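Nucleoprotein (Human coronavirus NL63, PDB 5N4K) probably packages the viral RNA genome into a helical ribonucleocapsid, and is represented here by its N-terminal RNA-binding domain. Local coordinates at residues 103-106 with 107-110. Numbering follows the deposited sequence.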
ATOM      1  N   GLN A 103      15.369   0.248  -1.455  1.00 12.45           N
ATOM      2  CA  GLN A 103      15.028  -0.815  -0.490  1.00 12.38           C
ATOM      3  C   GLN A 103      13.990  -1.714  -1.054  1.00 15.22           C
ATOM      4  O   GLN A 103      13.013  -1.244  -1.571  1.00 13.90           O
ATOM      5  CB  GLN A 103      14.616  -0.172   0.831  1.00 14.31           C
ATOM      6  CG  GLN A 103      14.486  -1.091   1.976  1.00 17.63           C
ATOM      7  CD  GLN A 103      14.369  -0.361   3.288  1.00 16.78           C
ATOM      8  OE1 GLN A 103      14.566   0.846   3.522  1.00 14.10           O
ATOM      9  NE2 GLN A 103      13.916  -1.211   4.247  1.00 20.42           N
ATOM     10  N   ARG A 104      14.225  -3.020  -1.005  1.00 15.30           N
ATOM     11  CA  ARG A 104      13.389  -3.921  -1.746  1.00 15.87           C
ATOM     12  C   ARG A 104      12.050  -4.119  -1.106  1.00 16.55           C
ATOM     13  O   ARG A 104      11.940  -4.491   0.097  1.00 20.26           O
ATOM     14  CB  ARG A 104      14.059  -5.263  -1.887  1.00 21.17           C
ATOM     15  CG  ARG A 104      15.284  -5.281  -2.725  1.00 23.72           C
ATOM     16  CD  ARG A 104      16.065  -6.595  -2.491  1.00 29.42           C
ATOM     17  NE  ARG A 104      16.601  -6.737  -1.103  1.00 39.46           N
ATOM     18  CZ  ARG A 104      16.201  -7.643  -0.183  1.00 47.21           C
ATOM     19  NH1 ARG A 104      15.253  -8.546  -0.458  1.00 52.87           N
ATOM     20  NH2 ARG A 104      16.738  -7.640   1.031  1.00 46.12           N
ATOM     21  N   SER A 105      10.968  -3.934  -1.853  1.00 14.49           N
ATOM     22  CA  SER A 105       9.636  -4.181  -1.410  1.00 13.99           C
ATOM     23  C   SER A 105       8.781  -4.573  -2.603  1.00 14.50           C
ATOM     24  O   SER A 105       8.724  -3.812  -3.595  1.00 15.11           O
ATOM     25  CB  SER A 105       9.050  -2.925  -0.747  1.00 17.22           C
ATOM     26  OG  SER A 105       7.788  -3.173  -0.131  1.00 19.93           O
ATOM     27  N   ASP A 106       8.119  -5.729  -2.592  1.00 15.30           N
ATOM     28  CA  ASP A 106       7.467  -6.151  -3.784  1.00 15.45           C
ATOM     29  C   ASP A 106       6.352  -5.190  -4.135  1.00 12.79           C
ATOM     30  O   ASP A 106       5.562  -4.770  -3.268  1.00 13.60           O
ATOM     31  CB  ASP A 106       6.906  -7.590  -3.659  1.00 19.41           C
ATOM     32  CG  ASP A 106       8.028  -8.643  -3.611  1.00 24.28           C
ATOM     33  OD1 ASP A 106       9.104  -8.408  -4.169  1.00 23.06           O
ATOM     34  OD2 ASP A 106       7.740  -9.708  -3.040  1.00 31.41           O
ATOM     35  N   GLY A 107       6.236  -4.794  -5.388  1.00 12.42           N
ATOM     36  CA  GLY A 107       5.275  -3.826  -5.850  1.00 13.06           C
ATOM     37  C   GLY A 107       5.777  -2.415  -5.805  1.00 12.45           C
ATOM     38  O   GLY A 107       5.058  -1.455  -6.109  1.00 16.41           O
ATOM     39  N   VAL A 108       7.004  -2.180  -5.373  1.00 10.67           N
ATOM     40  CA  VAL A 108       7.584  -0.839  -5.306  1.00 11.10           C
ATOM     41  C   VAL A 108       8.675  -0.771  -6.367  1.00  9.65           C
ATOM     42  O   VAL A 108       9.646  -1.539  -6.382  1.00 12.25           O
ATOM     43  CB  VAL A 108       8.167  -0.508  -3.907  1.00 11.08           C
ATOM     44  CG1 VAL A 108       8.791   0.852  -3.868  1.00 11.74           C
ATOM     45  CG2 VAL A 108       6.970  -0.721  -2.909  1.00 11.76           C
ATOM     46  N   VAL A 109       8.539   0.185  -7.287  1.00 10.12           N
ATOM     47  CA  VAL A 109       9.430   0.286  -8.420  1.00 10.66           C
ATOM     48  C   VAL A 109      10.154   1.614  -8.349  1.00 10.87           C
ATOM     49  O   VAL A 109       9.533   2.704  -8.360  1.00 10.43           O
ATOM     50  CB  VAL A 109       8.688   0.174  -9.754  1.00 11.86           C
ATOM     51  CG1 VAL A 109       9.703   0.291 -10.932  1.00 12.46           C
ATOM     52  CG2 VAL A 109       7.939  -1.114  -9.819  1.00 13.16           C
ATOM     53  N   TRP A 110      11.505   1.665  -8.272  1.00  9.59           N
ATOM     54  CA  TRP A 110      12.255   2.859  -8.003  1.00 10.16           C
ATOM     55  C   TRP A 110      12.691   3.641  -9.239  1.00  8.79           C
ATOM     56  O   TRP A 110      13.109   3.005 -10.252  1.00 10.90           O
ATOM     57  CB  TRP A 110      13.466   2.430  -7.173  1.00 11.08           C
ATOM     58  CG  TRP A 110      13.044   1.823  -5.834  1.00 10.78           C
ATOM     59  CD1 TRP A 110      12.913   0.498  -5.535  1.00 11.81           C
ATOM     60  CD2 TRP A 110      12.718   2.559  -4.680  1.00 10.81           C
ATOM     61  NE1 TRP A 110      12.543   0.385  -4.210  1.00 12.04           N
ATOM     62  CE2 TRP A 110      12.406   1.604  -3.656  1.00 10.60           C
ATOM     63  CE3 TRP A 110      12.601   3.896  -4.395  1.00 10.85           C
ATOM     64  CZ2 TRP A 110      11.989   2.054  -2.415  1.00 12.21           C
ATOM     65  CZ3 TRP A 110      12.247   4.336  -3.128  1.00 11.94           C
ATOM     66  CH2 TRP A 110      11.956   3.357  -2.152  1.00 12.02           C
TER
HETATM   67  O   HOH W   1      11.618  -2.648  -4.519  1.00 16.91           O
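The indole NE1 of Trp110 is shared by two acceptors, the carbonyl O of Gln103 at 3.1 Å and a water, both through weak bonds. For Gln103 the N-H angle is only 132°, as expected when one proton serves two partners. The carbonyl O sits at the ring's edge near its plane, while the Gln103 backbone N lies over one face, toward the rim. CG1 of Val108 lies over the opposite face, also toward the rim, 3.5 Å above the plane. A chi1 of -62° sets CG of Trp110 beside the backbone N and anti to the carbonyl carbon, and the ring then lies between Val108 CG1 and the Gln103 backbone.

The same water also accepts from Ser105 N at 3.0 Å. It lies 2.9 Å from Val108 O, to which it can donate, bridging the incoming loop and strand 108-112 where they are too far apart to bond directly. Nearer the bend, Val108 N gives its proton to Ser105 O at 3.0 Å, closing a type II beta turn with Asp106 and Gly107 at its corners. Gly107 has a phi of 90°, as usual for the third position of such a turn, commonly filled by glycine. Beside the turn, Val108 CG2 packs 3.7 Å from Ser105 CB. The Asp106 carboxylate is engaged elsewhere, its OD1 accepting from Lys24 N of the second subunit.

Tyr65 meets the indole edge-to-face, and Gly107 and Val109 bond through their backbones to Val68 and Trp66 of strand 63-73, which puts the turn at the start of an edge strand of this chain's sheet. The arrangement suggests that an ordered water helps to hold the loop beside the strand, in addition to the turn bond and the weak indole bond.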